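Local coordinates for putative uncharacterized protein TTHA0988 (Thermus thermophilus, PDB 3OEP) that is of unknown function but is a KipI-KipA homologue with cyclophilin-like domains, at one time wrongly taken for an allophanate hydrolase, at residues E26-A31 with L37-A42; L48-R53 with G58-L63; P90-R95 with E101-L106; H148-A151 with Q156-I159. All coordinates share one frame; numbering follows the deposited sequence. Where two conformers were deposited one is given.

Interaction 1: E26-A31 with L37-A42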
loop_
_atom_site.group_PDB
_atom_site.type_symbol
_atom_site.label_atom_id
_atom_site.label_comp_id
_atom_site.label_asym_id
_atom_site.label_seq_id
_atom_site.Cartn_x
_atom_site.Cartn_y
_atom_site.Cartn_z
ATOM N N GLU A 26 -13.357 -9.126 -12.643
ATOM C CA GLU A 26 -14.583 -8.320 -12.656
ATOM C C GLU A 26 -15.766 -9.069 -12.052
ATOM O O GLU A 26 -16.522 -8.500 -11.269
ATOM C CB GLU A 26 -14.918 -7.855 -14.079
ATOM C CG GLU A 26 -14.021 -6.726 -14.557
ATOM C CD GLU A 26 -14.168 -6.398 -16.039
ATOM O OE1 GLU A 26 -14.924 -7.095 -16.755
ATOM O OE2 GLU A 26 -13.510 -5.438 -16.493
ATOM N N ALA A 27 -15.913 -10.340 -12.417
ATOM C CA ALA A 27 -17.003 -11.167 -11.897
ATOM C C ALA A 27 -16.906 -11.333 -10.374
ATOM O O ALA A 27 -17.918 -11.276 -9.674
ATOM C CB ALA A 27 -17.023 -12.526 -12.588
ATOM N N LEU A 28 -15.689 -11.526 -9.869
ATOM C CA LEU A 28 -15.465 -11.637 -8.423
ATOM C C LEU A 28 -15.750 -10.327 -7.707
ATOM O O LEU A 28 -16.388 -10.327 -6.656
ATOM C CB LEU A 28 -14.034 -12.080 -8.113
ATOM C CG LEU A 28 -13.689 -13.544 -8.383
ATOM C CD1 LEU A 28 -12.180 -13.749 -8.319
ATOM C CD2 LEU A 28 -14.404 -14.469 -7.401
ATOM N N LEU A 29 -15.275 -9.217 -8.268
ATOM C CA LEU A 29 -15.411 -7.906 -7.622
ATOM C C LEU A 29 -16.872 -7.422 -7.624
ATOM O O LEU A 29 -17.289 -6.660 -6.747
ATOM C CB LEU A 29 -14.474 -6.880 -8.276
ATOM C CG LEU A 29 -12.977 -7.171 -8.063
ATOM C CD1 LEU A 29 -12.100 -6.414 -9.047
ATOM C CD2 LEU A 29 -12.568 -6.861 -6.616
ATOM N N ARG A 30 -17.639 -7.892 -8.602
ATOM C CA ARG A 30 -19.073 -7.629 -8.693
ATOM C C ARG A 30 -19.846 -8.291 -7.547
ATOM O O ARG A 30 -20.817 -7.726 -7.038
ATOM C CB ARG A 30 -19.576 -8.158 -10.044
ATOM C CG ARG A 30 -20.958 -7.720 -10.479
ATOM C CD ARG A 30 -21.231 -8.258 -11.883
ATOM N NE ARG A 30 -20.291 -7.684 -12.847
ATOM C CZ ARG A 30 -19.658 -8.344 -13.820
ATOM N NH1 ARG A 30 -19.822 -9.650 -14.009
ATOM N NH2 ARG A 30 -18.828 -7.680 -14.617
ATOM N N ALA A 31 -19.405 -9.482 -7.147
ATOM C CA ALA A 31 -20.081 -10.270 -6.120
ATOM C C ALA A 31 -19.050 -11.058 -5.311
ATOM O O ALA A 31 -18.961 -12.279 -5.432
ATOM C CB ALA A 31 -21.087 -11.211 -6.769
ATOM N N LEU A 37 -10.206 -11.248 -0.169
ATOM C CA LEU A 37 -9.570 -10.007 0.264
ATOM C C LEU A 37 -9.167 -9.118 -0.907
ATOM O O LEU A 37 -9.189 -7.900 -0.790
ATOM C CB LEU A 37 -8.350 -10.324 1.134
ATOM C CG LEU A 37 -8.614 -11.216 2.348
ATOM C CD1 LEU A 37 -7.342 -11.412 3.159
ATOM C CD2 LEU A 37 -9.727 -10.642 3.225
ATOM N N ASP A 38 -8.785 -9.722 -2.032
ATOM C CA ASP A 38 -8.457 -8.955 -3.227
ATOM C C ASP A 38 -8.469 -9.849 -4.460
ATOM O O ASP A 38 -8.270 -11.060 -4.361
ATOM C CB ASP A 38 -7.070 -8.306 -3.086
ATOM C CG ASP A 38 -7.061 -6.831 -3.470
ATOM O OD1 ASP A 38 -8.066 -6.329 -4.007
ATOM O OD2 ASP A 38 -6.029 -6.170 -3.230
ATOM N N ALA A 39 -8.714 -9.223 -5.606
ATOM C CA ALA A 39 -8.641 -9.868 -6.910
ATOM C C ALA A 39 -8.004 -8.851 -7.843
ATOM O O ALA A 39 -8.628 -7.844 -8.203
ATOM C CB ALA A 39 -10.029 -10.247 -7.397
ATOM N N VAL A 40 -6.751 -9.092 -8.211
ATOM C CA VAL A 40 -5.963 -8.099 -8.929
ATOM C C VAL A 40 -5.469 -8.645 -10.266
ATOM O O VAL A 40 -4.632 -9.550 -10.301
ATOM C CB VAL A 40 -4.750 -7.632 -8.103
ATOM C CG1 VAL A 40 -4.073 -6.443 -8.798
ATOM C CG2 VAL A 40 -5.163 -7.251 -6.670
ATOM N N PRO A 41 -5.981 -8.094 -11.375
ATOM C CA PRO A 41 -5.485 -8.500 -12.677
ATOM C C PRO A 41 -4.388 -7.563 -13.185
ATOM O O PRO A 41 -4.438 -6.355 -12.951
ATOM C CB PRO A 41 -6.729 -8.404 -13.546
ATOM C CG PRO A 41 -7.449 -7.198 -12.988
ATOM C CD PRO A 41 -7.134 -7.174 -11.501
ATOM N N ALA A 42 -3.392 -8.122 -13.856
ATOM C CA ALA A 42 -2.342 -7.330 -14.493
ATOM C C ALA A 42 -1.792 -8.150 -15.641
ATOM O O ALA A 42 -1.282 -9.250 -15.427
ATOM C CB ALA A 42 -1.234 -7.011 -13.507
#
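With CG lying anti to the carbonyl carbon and beside the backbone N (chi1 -66°), Leu29 sends both of its methyl groups from the last turn of helix 15-30 to Ala39 on strand 36-42. Leu28 has a similar first torsion (chi1 -74°), and its CD1 reaches the same alanine from a neighbouring position on the helix. The two leucines converge on one methyl group, Ala39 CB, and Leu29 alone also reaches the carbonyl oxygen. CD2 of Leu29 stands 4.3 Å from Ala39 CB and CD1 of Leu28 4.2 Å from that same CB, while Leu29 CD1 comes to 3.8 Å from Ala39 O. The Leu29 and Ala39 CA atoms are the nearest pair across the segments, at 7.1 Å, a gap that the leucine branches and the alanine methyl bridge together.

The strand alternates about this point: Ala39 directs its methyl toward the helix, while the side chains of Asp38 and Val40 start out away from it. Asp38 OD1 accepts a hydrogen bond from Gly243 N, and Val40 packs on Pro439. Leu28 and Ala39 are buried, and both also touch Leu48 of the adjacent strand 45-50. Leu29 remains partly exposed and touches His244. No hydrogen bond crosses the contact, which rests on apolar carbons and one methyl-to-carbonyl approach.

Just before Ala39 the strand is irregular, since Leu37 and Asp38 both face Glu49 in a classic beta bulge. The arrangement is that of an alpha/beta layer, a helix packed by its leucines on one face of a three-stranded antiparallel sheet.

Interaction 2: L48-R53 with G58-L63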
loop_
_atom_site.group_PDB
_atom_site.type_symbol
_atom_site.label_atom_id
_atom_site.label_comp_id
_atom_site.label_asym_id
_atom_site.label_seq_id
_atom_site.Cartn_x
_atom_site.Cartn_y
_atom_site.Cartn_z
ATOM N N LEU A 48 -5.190 -13.652 -6.514
ATOM C CA LEU A 48 -6.320 -13.749 -5.596
ATOM C C LEU A 48 -5.791 -13.867 -4.183
ATOM O O LEU A 48 -4.940 -14.717 -3.902
ATOM C CB LEU A 48 -7.187 -14.958 -5.948
ATOM C CG LEU A 48 -7.797 -14.950 -7.351
ATOM C CD1 LEU A 48 -8.604 -16.221 -7.590
ATOM C CD2 LEU A 48 -8.659 -13.704 -7.573
ATOM N N GLU A 49 -6.285 -13.002 -3.300
ATOM C CA GLU A 49 -5.900 -13.005 -1.900
ATOM C C GLU A 49 -7.142 -13.312 -1.070
ATOM O O GLU A 49 -8.219 -12.776 -1.330
ATOM C CB GLU A 49 -5.323 -11.644 -1.530
ATOM C CG GLU A 49 -4.456 -11.632 -0.297
ATOM C CD GLU A 49 -4.079 -10.219 0.102
ATOM O OE1 GLU A 49 -5.000 -9.412 0.333
ATOM O OE2 GLU A 49 -2.876 -9.907 0.172
ATOM N N TYR A 50 -6.998 -14.192 -0.088
ATOM C CA TYR A 50 -8.150 -14.670 0.657
ATOM C C TYR A 50 -7.785 -15.030 2.091
ATOM O O TYR A 50 -6.624 -15.300 2.403
ATOM C CB TYR A 50 -8.774 -15.873 -0.065
ATOM C CG TYR A 50 -7.845 -17.062 -0.161
ATOM C CD1 TYR A 50 -6.842 -17.111 -1.122
ATOM C CD2 TYR A 50 -7.952 -18.125 0.729
ATOM C CE1 TYR A 50 -5.978 -18.193 -1.203
ATOM C CE2 TYR A 50 -7.093 -19.212 0.660
ATOM C CZ TYR A 50 -6.109 -19.240 -0.310
ATOM O OH TYR A 50 -5.255 -20.318 -0.386
ATOM N N ASP A 51 -8.793 -15.010 2.960
ATOM C CA ASP A 51 -8.644 -15.423 4.349
ATOM C C ASP A 51 -9.021 -16.896 4.436
ATOM O O ASP A 51 -10.199 -17.237 4.314
ATOM C CB ASP A 51 -9.555 -14.594 5.258
ATOM C CG ASP A 51 -9.448 -14.993 6.729
ATOM O OD1 ASP A 51 -8.841 -16.038 7.046
ATOM O OD2 ASP A 51 -9.986 -14.250 7.575
ATOM N N PRO A 52 -8.028 -17.776 4.645
ATOM C CA PRO A 52 -8.291 -19.215 4.605
ATOM C C PRO A 52 -9.238 -19.718 5.696
ATOM O O PRO A 52 -9.798 -20.806 5.559
ATOM C CB PRO A 52 -6.897 -19.838 4.766
ATOM C CG PRO A 52 -6.074 -18.805 5.385
ATOM C CD PRO A 52 -6.612 -17.488 4.936
ATOM N N ARG A 53 -9.413 -18.943 6.764
ATOM C CA ARG A 53 -10.367 -19.299 7.814
ATOM C C ARG A 53 -11.816 -19.208 7.324
ATOM O O ARG A 53 -12.681 -19.924 7.825
ATOM C CB ARG A 53 -10.180 -18.406 9.042
ATOM C CG ARG A 53 -8.826 -18.560 9.726
ATOM N N GLY A 58 -9.777 -24.264 -2.431
ATOM C CA GLY A 58 -10.604 -25.158 -3.235
ATOM C C GLY A 58 -11.980 -24.592 -3.531
ATOM O O GLY A 58 -12.463 -24.680 -4.663
ATOM N N ARG A 59 -12.613 -24.017 -2.512
ATOM C CA ARG A 59 -13.921 -23.388 -2.685
ATOM C C ARG A 59 -13.799 -22.210 -3.641
ATOM O O ARG A 59 -14.641 -22.026 -4.518
ATOM C CB ARG A 59 -14.491 -22.930 -1.341
ATOM N N LEU A 60 -12.734 -21.427 -3.483
ATOM C CA LEU A 60 -12.482 -20.300 -4.370
ATOM C C LEU A 60 -12.241 -20.765 -5.811
ATOM O O LEU A 60 -12.785 -20.185 -6.750
ATOM C CB LEU A 60 -11.294 -19.478 -3.849
ATOM C CG LEU A 60 -10.906 -18.221 -4.624
ATOM C CD1 LEU A 60 -12.084 -17.281 -4.808
ATOM C CD2 LEU A 60 -9.769 -17.516 -3.905
ATOM N N LEU A 61 -11.451 -21.822 -5.990
ATOM C CA LEU A 61 -11.203 -22.356 -7.336
ATOM C C LEU A 61 -12.488 -22.880 -7.985
ATOM O O LEU A 61 -12.709 -22.682 -9.178
ATOM C CB LEU A 61 -10.137 -23.458 -7.309
ATOM C CG LEU A 61 -8.698 -22.985 -7.076
ATOM C CD1 LEU A 61 -7.778 -24.166 -6.789
ATOM C CD2 LEU A 61 -8.191 -22.185 -8.257
ATOM N N ARG A 62 -13.338 -23.528 -7.193
ATOM C CA ARG A 62 -14.626 -24.018 -7.690
ATOM C C ARG A 62 -15.517 -22.847 -8.119
ATOM O O ARG A 62 -16.136 -22.892 -9.188
ATOM C CB ARG A 62 -15.325 -24.893 -6.634
ATOM C CG ARG A 62 -16.779 -25.285 -6.950
ATOM C CD ARG A 62 -16.944 -25.977 -8.303
ATOM N NE ARG A 62 -16.500 -27.371 -8.309
ATOM C CZ ARG A 62 -17.187 -28.397 -7.807
ATOM N NH1 ARG A 62 -18.365 -28.210 -7.215
ATOM N NH2 ARG A 62 -16.684 -29.627 -7.884
ATOM N N LEU A 63 -15.556 -21.798 -7.297
ATOM C CA LEU A 63 -16.307 -20.579 -7.623
ATOM C C LEU A 63 -15.903 -19.996 -8.975
ATOM O O LEU A 63 -16.764 -19.605 -9.770
ATOM C CB LEU A 63 -16.120 -19.512 -6.538
ATOM C CG LEU A 63 -16.880 -19.692 -5.227
ATOM C CD1 LEU A 63 -16.428 -18.646 -4.221
ATOM C CD2 LEU A 63 -18.390 -19.617 -5.452
#
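Leu60 meets Leu48 and Tyr50 where helix 57-66 packs on strand 45-50, the central strand of a three-stranded antiparallel sheet, in a two-layer alpha/beta arrangement. Of the three, Leu60 has the most area buried by the contact, 68 Å², and its closest approaches to both strand residues are made by one methyl, CD2. Its CG lies anti to the backbone N (chi1 -178°), which extends the side chain toward the strand, and CD2 ends between the two strand residues.

Leu48 and Tyr50 are two apart on the strand, so their side chains leave it on the same side, toward the helix; the intervening Glu49 starts out away from the helix, and its OE1 forms a salt bridge with Arg249. The ring of Tyr50 is turned obliquely to the Leu60 methyl. Phe5 of strand 3-8 touches both Leu48 and Leu60 and extends the apolar layer to the adjoining strand.

Beyond the strand the chain makes an Asx turn, in which Arg53 N donates to Asp51 OD1 at 3.0 Å from above the carboxylate plane. At the apolar centre, Leu60 CD2 lies 4.1 Å from Leu48 CD1, and Tyr50 CD1 is also 4.1 Å from Leu60 CD2.

Interaction 3: P90-R95 with E101-L106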
loop_
_atom_site.group_PDB
_atom_site.type_symbol
_atom_site.label_atom_id
_atom_site.label_comp_id
_atom_site.label_asym_id
_atom_site.label_seq_id
_atom_site.Cartn_x
_atom_site.Cartn_y
_atom_site.Cartn_z
ATOM N N PRO A 90 12.964 15.552 -26.704
ATOM C CA PRO A 90 14.087 15.668 -27.645
ATOM C C PRO A 90 15.040 14.466 -27.646
ATOM O O PRO A 90 15.477 14.036 -28.716
ATOM C CB PRO A 90 14.808 16.937 -27.177
ATOM C CG PRO A 90 13.763 17.732 -26.495
ATOM C CD PRO A 90 12.876 16.729 -25.820
ATOM N N GLU A 91 15.349 13.932 -26.467
ATOM C CA GLU A 91 16.238 12.772 -26.346
ATOM C C GLU A 91 15.612 11.502 -26.921
ATOM O O GLU A 91 16.292 10.705 -27.575
ATOM C CB GLU A 91 16.604 12.529 -24.883
ATOM C CG GLU A 91 17.615 11.412 -24.676
ATOM C CD GLU A 91 17.784 11.047 -23.219
ATOM O OE1 GLU A 91 18.048 11.960 -22.406
ATOM O OE2 GLU A 91 17.657 9.847 -22.891
ATOM N N VAL A 92 14.326 11.297 -26.648
ATOM C CA VAL A 92 13.605 10.167 -27.233
ATOM C C VAL A 92 13.668 10.232 -28.767
ATOM O O VAL A 92 14.010 9.247 -29.426
ATOM C CB VAL A 92 12.140 10.135 -26.748
ATOM C CG1 VAL A 92 11.322 9.102 -27.514
ATOM C CG2 VAL A 92 12.088 9.858 -25.254
ATOM N N ALA A 93 13.349 11.398 -29.325
ATOM C CA ALA A 93 13.387 11.592 -30.782
ATOM C C ALA A 93 14.767 11.265 -31.355
ATOM O O ALA A 93 14.877 10.545 -32.356
ATOM C CB ALA A 93 12.988 13.023 -31.142
ATOM N N SER A 94 15.814 11.793 -30.724
ATOM C CA SER A 94 17.192 11.576 -31.183
ATOM C C SER A 94 17.585 10.105 -31.152
ATOM O O SER A 94 18.135 9.582 -32.125
ATOM C CB SER A 94 18.182 12.369 -30.328
ATOM O OG SER A 94 18.067 13.759 -30.569
ATOM N N ARG A 95 17.299 9.443 -30.033
ATOM C CA ARG A 95 17.666 8.040 -29.862
ATOM C C ARG A 95 16.927 7.098 -30.820
ATOM O O ARG A 95 17.416 6.013 -31.117
ATOM C CB ARG A 95 17.460 7.611 -28.408
ATOM C CG ARG A 95 18.439 8.289 -27.455
ATOM C CD ARG A 95 18.098 8.034 -26.016
ATOM N NE ARG A 95 18.139 6.613 -25.688
ATOM C CZ ARG A 95 17.788 6.106 -24.509
ATOM N NH1 ARG A 95 17.372 6.903 -23.529
ATOM N NH2 ARG A 95 17.859 4.797 -24.306
ATOM N N GLU A 101 7.880 15.850 -34.206
ATOM C CA GLU A 101 6.511 15.629 -34.649
ATOM C C GLU A 101 6.219 14.153 -34.917
ATOM O O GLU A 101 5.100 13.697 -34.691
ATOM C CB GLU A 101 6.189 16.483 -35.876
ATOM C CG GLU A 101 6.144 17.988 -35.571
ATOM C CD GLU A 101 5.055 18.378 -34.575
ATOM O OE1 GLU A 101 3.899 17.933 -34.737
ATOM O OE2 GLU A 101 5.356 19.136 -33.629
ATOM N N ALA A 102 7.221 13.410 -35.388
ATOM C CA ALA A 102 7.055 11.981 -35.636
ATOM C C ALA A 102 6.816 11.231 -34.327
ATOM O O ALA A 102 5.987 10.330 -34.283
ATOM C CB ALA A 102 8.270 11.411 -36.365
ATOM N N VAL A 103 7.544 11.604 -33.273
ATOM C CA VAL A 103 7.312 11.024 -31.947
ATOM C C VAL A 103 5.878 11.270 -31.472
ATOM O O VAL A 103 5.191 10.347 -31.025
ATOM C CB VAL A 103 8.291 11.571 -30.888
ATOM C CG1 VAL A 103 7.855 11.133 -29.482
ATOM C CG2 VAL A 103 9.699 11.096 -31.187
ATOM N N LYS A 104 5.430 12.517 -31.564
ATOM C CA LYS A 104 4.066 12.860 -31.164
ATOM C C LYS A 104 3.027 12.063 -31.940
ATOM O O LYS A 104 2.068 11.545 -31.364
ATOM C CB LYS A 104 3.798 14.342 -31.382
ATOM C CG LYS A 104 4.616 15.289 -30.540
ATOM C CD LYS A 104 4.128 16.706 -30.842
ATOM C CE LYS A 104 5.131 17.776 -30.537
ATOM N NZ LYS A 104 4.556 19.068 -30.998
ATOM N N ALA A 105 3.209 11.968 -33.248
ATOM C CA ALA A 105 2.259 11.247 -34.093
ATOM C C ALA A 105 2.219 9.756 -33.761
ATOM O O ALA A 105 1.134 9.166 -33.657
ATOM C CB ALA A 105 2.582 11.467 -35.567
ATOM N N LEU A 106 3.392 9.151 -33.580
ATOM C CA LEU A 106 3.475 7.740 -33.192
ATOM C C LEU A 106 2.788 7.491 -31.857
ATOM O O LEU A 106 2.071 6.504 -31.698
ATOM C CB LEU A 106 4.934 7.263 -33.129
ATOM C CG LEU A 106 5.600 6.975 -34.477
ATOM C CD1 LEU A 106 7.119 6.893 -34.331
ATOM C CD2 LEU A 106 5.060 5.694 -35.109
#
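Lys104 NZ, on the residue that follows the contact-making Val103, is gripped by two carboxylates. Glu101 OE2, one helical turn back, lies 2.8 Å from Lys104 NZ and is met on its syn side, 30° out of the carboxylate plane; Glu199 OE2 of strand 194-199 forms the second salt bridge. The lysine thus ties helix 100-108 to the sheet on a side of the helix that does not face helix 89-96.

What joins the two helices is apolar. Val103 CG2 rests against Ala93, at 3.7 Å from Ala93 CA and 3.8 Å from Ala93 CB. The other branch, CG1, is directed anti to the backbone N (chi1 170°) and approaches Val92 CG1 more loosely, at 4.5 Å. Because the alanine offers only a methyl, the valine can reach the helix backbone itself, and the CA atoms of Ala93 and Val103 come within 6.2 Å.

The two helices form a helix-loop-helix pair with a short connection; they follow strand 77-83 and precede strand 112-117 along the chain, both strands of a seven-stranded sheet in the cyclophilin-like part of the protein. Val92 also touches Asn169 and Leu171 of strand 169-174, so the same valine faces both helix and sheet.

On the exposed side of helix 89-96, Arg95 NH1 donates to Glu91 OE2 at 3.0 Å, a salt bridge spanning four residues, with the acceptor close to the guanidinium plane (15° out of it).

Interaction 4: H148-A151 with Q156-I159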
loop_
_atom_site.group_PDB
_atom_site.type_symbol
_atom_site.label_atom_id
_atom_site.label_comp_id
_atom_site.label_asym_id
_atom_site.label_seq_id
_atom_site.Cartn_x
_atom_site.Cartn_y
_atom_site.Cartn_z
ATOM N N HIS A 148 0.755 13.968 -13.606
ATOM C CA HIS A 148 0.175 14.081 -14.954
ATOM C C HIS A 148 1.170 13.873 -16.091
ATOM O O HIS A 148 0.806 14.016 -17.265
ATOM C CB HIS A 148 -0.599 15.390 -15.132
ATOM C CG HIS A 148 -1.471 15.726 -13.966
ATOM N ND1 HIS A 148 -2.435 14.865 -13.488
ATOM C CD2 HIS A 148 -1.489 16.805 -13.150
ATOM C CE1 HIS A 148 -3.028 15.412 -12.444
ATOM N NE2 HIS A 148 -2.478 16.593 -12.221
ATOM N N ALA A 149 2.399 13.495 -15.758
ATOM C CA ALA A 149 3.401 13.178 -16.772
ATOM C C ALA A 149 2.962 11.965 -17.590
ATOM O O ALA A 149 2.498 10.962 -17.044
ATOM C CB ALA A 149 4.767 12.925 -16.125
ATOM N N VAL A 150 3.081 12.094 -18.906
ATOM C CA VAL A 150 2.804 11.023 -19.858
ATOM C C VAL A 150 4.155 10.492 -20.346
ATOM O O VAL A 150 5.006 11.262 -20.807
ATOM C CB VAL A 150 1.982 11.547 -21.048
ATOM C CG1 VAL A 150 1.861 10.483 -22.147
ATOM C CG2 VAL A 150 0.592 12.018 -20.580
ATOM N N ALA A 151 4.341 9.175 -20.270
ATOM C CA ALA A 151 5.669 8.582 -20.421
ATOM C C ALA A 151 5.653 7.263 -21.169
ATOM O O ALA A 151 4.617 6.597 -21.239
ATOM C CB ALA A 151 6.309 8.393 -19.045
ATOM N N GLN A 156 5.185 -0.064 -23.550
ATOM C CA GLN A 156 4.192 0.527 -22.656
ATOM C C GLN A 156 4.229 2.046 -22.603
ATOM O O GLN A 156 5.281 2.670 -22.757
ATOM C CB GLN A 156 4.374 -0.008 -21.241
ATOM C CG GLN A 156 4.221 -1.505 -21.127
ATOM C CD GLN A 156 4.158 -1.942 -19.688
ATOM O OE1 GLN A 156 3.076 -2.131 -19.147
ATOM N NE2 GLN A 156 5.315 -2.064 -19.044
ATOM N N THR A 157 3.059 2.635 -22.377
ATOM C CA THR A 157 2.963 4.046 -22.055
ATOM C C THR A 157 2.121 4.166 -20.788
ATOM O O THR A 157 1.344 3.271 -20.455
ATOM C CB THR A 157 2.406 4.884 -23.245
ATOM O OG1 THR A 157 2.474 6.286 -22.938
ATOM C CG2 THR A 157 0.971 4.506 -23.579
ATOM N N GLY A 158 2.307 5.253 -20.057
ATOM C CA GLY A 158 1.616 5.427 -18.793
ATOM C C GLY A 158 1.421 6.884 -18.445
ATOM O O GLY A 158 1.999 7.773 -19.083
ATOM N N ILE A 159 0.579 7.121 -17.444
ATOM C CA ILE A 159 0.300 8.469 -16.962
ATOM C C ILE A 159 0.500 8.473 -15.452
ATOM O O ILE A 159 -0.180 7.743 -14.741
ATOM C CB ILE A 159 -1.139 8.915 -17.277
ATOM C CG1 ILE A 159 -1.448 8.751 -18.773
ATOM C CG2 ILE A 159 -1.337 10.373 -16.830
ATOM C CD1 ILE A 159 -2.907 8.885 -19.127
#
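Ile159 overlaps Val150 on one face of the sheet, its CG1 at 4.3 Å from Val150 CG2. The two are a non-hydrogen-bonded antiparallel pair, with CA atoms 4.6 Å apart, and Phe197 of strand 194-199 touches both side chains. The other branch of Ile159, CG2, lies 3.9 Å from Ala149 O of the partner strand.

Next in register is Ala151 with Gly158, a hydrogen-bonded pair closed in both directions: Ala151 N donates to Gly158 O at 3.0 Å, and Gly158 N to Ala151 O at 2.9 Å. The strand axes run at 175° to each other, as expected of the antiparallel hairpin made by strands 149-153 and 156-159, part of a seven-stranded sheet in this cyclophilin-like region.

Thr157 adds a side-chain bond to this backbone ladder. Its OG1 is anti to the backbone N (chi1 -173°), which places the hydroxyl beside the neighbouring strand, where it donates to Ala151 O at 2.8 Å. That oxygen therefore has two donors: Thr157 OG1 comes from above the carbonyl plane, 41° out of it, and Gly158 N from the opposite face. His107 NE2 is also hydrogen-bonded to Thr157 OG1. A valine here would keep the bulk but remove the hydroxyl, and would probably leave Ala151 O with one donor fewer and His107 NE2 without this mate.

Since Thr157 is buried, this double use of one hydroxyl implies that it satisfies polar atoms inside the fold, linking the hairpin to a histidine near the end of helix 100-108.

Overall arrangement
Interactions 1 and 2 belong to one layer: their helices, 15-30 and 57-66, pack on neighbouring strands of the same three-stranded sheet, with centres about 12 Å apart. They touch through Leu48 CD2, 3.6 Å from Leu28 CD1, and through backbone pairing of Leu37 and Asp38 with Glu49. Interactions 3 and 4 serve the seven-stranded sheet, about 15 Å apart between centres and without touching; the hairpin of interaction 4 lies within it, whereas the helix pair of interaction 3 lies against it. All four contacts are mainly buried, but interaction 3 is flanked by salt bridges, one of them to the sheet, around its apolar seam. Three are apolar and lack cross-segment hydrogen bonds; only 148-151 with 156-159 is bonded through the backbone.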